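ORF10 (Moritella marina, PDB 6RIW) probably catalyses chain-extending condensations on carrier-protein-bound acyl chains, this piece being the ketosynthase-chain length factor didomain of a polyunsaturated fatty acid synthase. Local coordinates at residues C32-M41 and F58-I66. Sequence-based numbering, arbitrary orientation.
Sequences CRSKATAVQM and FYCVHGGYI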
loop_
_atom_site.group_PDB
_atom_site.type_symbol
_atom_site.label_atom_id
_atom_site.label_comp_id
_atom_site.label_asym_id
_atom_site.label_seq_id
_atom_site.Cartn_x
_atom_site.Cartn_y
_atom_site.Cartn_z
ATOM N N CYS A 32 27.192 2.051 2.149
ATOM C CA CYS A 32 26.383 1.579 3.269
ATOM C C CYS A 32 25.660 0.263 2.989
ATOM O O CYS A 32 24.818 -0.154 3.799
ATOM C CB CYS A 32 25.366 2.655 3.657
ATOM S SG CYS A 32 26.140 4.278 4.014
ATOM N N ARG A 33 25.957 -0.396 1.867
ATOM C CA ARG A 33 25.348 -1.673 1.529
ATOM C C ARG A 33 26.076 -2.807 2.254
ATOM O O ARG A 33 27.242 -2.675 2.630
ATOM C CB ARG A 33 25.373 -1.878 0.007
ATOM C CG ARG A 33 24.785 -0.669 -0.769
ATOM C CD ARG A 33 25.180 -0.654 -2.242
ATOM N NE ARG A 33 26.637 -0.671 -2.394
ATOM C CZ ARG A 33 27.273 -1.161 -3.455
ATOM N NH1 ARG A 33 26.592 -1.676 -4.475
ATOM N NH2 ARG A 33 28.598 -1.150 -3.491
ATOM N N SER A 34 25.371 -3.922 2.470
ATOM C CA SER A 34 25.923 -5.029 3.248
ATOM C C SER A 34 25.184 -6.317 2.895
ATOM O O SER A 34 24.209 -6.315 2.143
ATOM C CB SER A 34 25.844 -4.755 4.755
ATOM O OG SER A 34 24.494 -4.668 5.191
ATOM N N LYS A 35 25.660 -7.427 3.450
ATOM C CA LYS A 35 25.019 -8.716 3.234
ATOM C C LYS A 35 23.946 -8.962 4.284
ATOM O O LYS A 35 24.151 -8.710 5.476
ATOM C CB LYS A 35 26.049 -9.848 3.269
ATOM C CG LYS A 35 27.073 -9.755 2.143
ATOM C CD LYS A 35 28.187 -10.767 2.327
ATOM C CE LYS A 35 28.536 -11.451 1.016
ATOM N NZ LYS A 35 29.365 -12.669 1.265
ATOM N N ALA A 36 22.797 -9.461 3.833
ATOM C CA ALA A 36 21.729 -9.800 4.762
ATOM C C ALA A 36 22.141 -10.983 5.626
ATOM O O ALA A 36 22.847 -11.889 5.175
ATOM C CB ALA A 36 20.442 -10.134 4.001
ATOM N N THR A 37 21.680 -10.971 6.877
ATOM C CA THR A 37 21.887 -12.057 7.828
ATOM C C THR A 37 20.536 -12.596 8.310
ATOM O O THR A 37 19.463 -12.165 7.860
ATOM C CB THR A 37 22.726 -11.583 9.017
ATOM O OG1 THR A 37 21.927 -10.725 9.837
ATOM C CG2 THR A 37 23.957 -10.827 8.539
ATOM N N ALA A 38 20.588 -13.536 9.265
ATOM C CA ALA A 38 19.345 -14.046 9.846
ATOM C C ALA A 38 18.556 -12.962 10.574
ATOM O O ALA A 38 17.351 -13.137 10.813
ATOM C CB ALA A 38 19.645 -15.201 10.811
ATOM N N VAL A 39 19.210 -11.856 10.945
ATOM C CA VAL A 39 18.479 -10.715 11.492
ATOM C C VAL A 39 17.444 -10.219 10.489
ATOM O O VAL A 39 16.331 -9.817 10.861
ATOM C CB VAL A 39 19.445 -9.587 11.899
ATOM C CG1 VAL A 39 18.649 -8.373 12.359
ATOM C CG2 VAL A 39 20.350 -10.058 13.020
ATOM N N GLN A 40 17.790 -10.252 9.203
ATOM C CA GLN A 40 16.861 -9.837 8.160
ATOM C C GLN A 40 15.917 -10.965 7.771
ATOM O O GLN A 40 14.719 -10.733 7.589
ATOM C CB GLN A 40 17.632 -9.355 6.928
ATOM C CG GLN A 40 18.156 -7.932 7.047
ATOM C CD GLN A 40 19.403 -7.868 7.916
ATOM O OE1 GLN A 40 20.306 -8.707 7.785
ATOM N NE2 GLN A 40 19.450 -6.894 8.817
ATOM N N MET A 41 16.430 -12.188 7.638
ATOM C CA MET A 41 15.662 -13.252 6.999
ATOM C C MET A 41 14.926 -14.161 7.971
ATOM O O MET A 41 14.046 -14.906 7.523
ATOM C CB MET A 41 16.574 -14.122 6.120
ATOM C CG MET A 41 17.341 -13.349 5.043
ATOM S SD MET A 41 16.203 -12.673 3.798
ATOM C CE MET A 41 17.351 -11.724 2.756
ATOM N N PHE A 58 17.097 -17.252 -3.573
ATOM C CA PHE A 58 17.583 -15.994 -4.123
ATOM C C PHE A 58 19.060 -16.135 -4.478
ATOM O O PHE A 58 19.748 -17.021 -3.977
ATOM C CB PHE A 58 17.342 -14.788 -3.188
ATOM C CG PHE A 58 17.463 -15.072 -1.717
ATOM C CD1 PHE A 58 18.661 -15.469 -1.166
ATOM C CD2 PHE A 58 16.387 -14.850 -0.877
ATOM C CE1 PHE A 58 18.775 -15.685 0.202
ATOM C CE2 PHE A 58 16.485 -15.053 0.492
ATOM C CZ PHE A 58 17.685 -15.475 1.037
ATOM N N TYR A 59 19.533 -15.319 -5.422
ATOM C CA TYR A 59 20.924 -15.437 -5.857
ATOM C C TYR A 59 21.750 -14.223 -5.470
ATOM O O TYR A 59 22.877 -14.075 -5.945
ATOM C CB TYR A 59 21.014 -15.695 -7.371
ATOM C CG TYR A 59 20.555 -14.570 -8.292
ATOM C CD1 TYR A 59 21.464 -13.672 -8.833
ATOM C CD2 TYR A 59 19.222 -14.454 -8.660
ATOM C CE1 TYR A 59 21.051 -12.669 -9.694
ATOM C CE2 TYR A 59 18.797 -13.466 -9.521
ATOM C CZ TYR A 59 19.710 -12.566 -10.030
ATOM O OH TYR A 59 19.271 -11.583 -10.884
ATOM N N CYS A 60 21.223 -13.363 -4.600
ATOM C CA CYS A 60 21.959 -12.211 -4.100
ATOM C C CYS A 60 21.457 -11.904 -2.694
ATOM O O CYS A 60 20.243 -11.923 -2.460
ATOM C CB CYS A 60 21.765 -11.008 -5.034
ATOM S SG CYS A 60 22.538 -9.446 -4.489
ATOM N N VAL A 61 22.379 -11.655 -1.757
ATOM C CA VAL A 61 22.006 -11.265 -0.395
ATOM C C VAL A 61 22.435 -9.845 -0.058
ATOM O O VAL A 61 22.192 -9.387 1.072
ATOM C CB VAL A 61 22.551 -12.255 0.658
ATOM C CG1 VAL A 61 21.927 -13.633 0.477
ATOM C CG2 VAL A 61 24.065 -12.327 0.598
ATOM N N HIS A 62 23.031 -9.120 -1.004
ATOM C CA HIS A 62 23.455 -7.747 -0.769
ATOM C C HIS A 62 22.256 -6.802 -0.777
ATOM O O HIS A 62 21.328 -6.959 -1.574
ATOM C CB HIS A 62 24.463 -7.311 -1.836
ATOM C CG HIS A 62 25.836 -7.869 -1.626
ATOM N ND1 HIS A 62 26.243 -9.073 -2.164
ATOM C CD2 HIS A 62 26.889 -7.400 -0.914
ATOM C CE1 HIS A 62 27.485 -9.322 -1.792
ATOM N NE2 HIS A 62 27.900 -8.323 -1.036
ATOM N N GLY A 63 22.295 -5.812 0.106
ATOM C CA GLY A 63 21.253 -4.800 0.155
ATOM C C GLY A 63 21.649 -3.683 1.095
ATOM O O GLY A 63 22.740 -3.680 1.670
ATOM N N GLY A 64 20.744 -2.719 1.236
ATOM C CA GLY A 64 20.928 -1.665 2.207
ATOM C C GLY A 64 20.040 -1.947 3.399
ATOM O O GLY A 64 18.820 -1.841 3.282
ATOM N N TYR A 65 20.615 -2.337 4.536
ATOM C CA TYR A 65 19.815 -2.748 5.683
ATOM C C TYR A 65 20.012 -1.801 6.852
ATOM O O TYR A 65 21.014 -1.082 6.942
ATOM C CB TYR A 65 20.147 -4.181 6.112
ATOM C CG TYR A 65 19.909 -5.130 4.974
ATOM C CD1 TYR A 65 18.618 -5.393 4.532
ATOM C CD2 TYR A 65 20.978 -5.731 4.314
ATOM C CE1 TYR A 65 18.399 -6.248 3.471
ATOM C CE2 TYR A 65 20.771 -6.589 3.258
ATOM C CZ TYR A 65 19.480 -6.846 2.839
ATOM O OH TYR A 65 19.272 -7.697 1.772
ATOM N N ILE A 66 19.010 -1.797 7.729
ATOM C CA ILE A 66 19.027 -1.016 8.963
ATOM C C ILE A 66 19.592 -1.933 10.034
ATOM O O ILE A 66 18.935 -2.893 10.439
ATOM C CB ILE A 66 17.628 -0.523 9.358
ATOM C CG1 ILE A 66 17.008 0.339 8.254
ATOM C CG2 ILE A 66 17.673 0.246 10.692
ATOM C CD1 ILE A 66 17.936 1.476 7.781
HETATM O O HOH W 1 23.460 -2.203 5.002
#
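Tyr65 lays its ring among Ser34, Ala36 and Gln40, and Gln40 covers part of one face: CG of Gln40 stands 4.0 Å from the centroid of the Tyr65 ring, a CH-pi contact. Beyond CG the amide of Gln40 continues over the root of the ring, its plane 25° from that of the tyrosine. Ser34 comes in at the edge of the same ring, its OG in the ring plane and 3.8 Å from Tyr65 CD2, while the methyl of Ala36 packs against the phenol end, CB 3.6 Å from Tyr65 CZ. On the sheet face that carries Lys35 and His62, the two side chains run side by side; CG of Lys35 lies over the imidazole of His62, offset toward its rim, and the bend at chi3 (137°) brings CE back to the ring near CE1. The backbones between make a short antiparallel ladder within the N-terminal part of the first of the chain's two ketosynthase-like units, which have the thiolase-type fold. Ser34 and Gly63 are its hydrogen-bonded pair, N to O both ways, and Ala36 N adds a bond to Val61 O of 2.8 Å. At the other end one water ties the segments together, donating to Cys32 O, accepting from Tyr65 N and bonded to Ser34 OG. Further along, Met41 meets Phe58 obliquely in a Met-aromatic contact, SD 4.1 Å from Phe58 CE2, beside helix 228-237. What positions Gln40 is a capping box: OE1 of Gln40 receives Thr37 N at 2.8 Å, almost straight, in the carbonyl plane, and at the N-cap of helix 38-41, Thr37 OG1 accepts from Val39 N. Outside the pair, Gly64 shares backbone bonds with Ala259 and Glu261, which join the ladder to strand 259-270, and the ring of Phe258 meets that of His62.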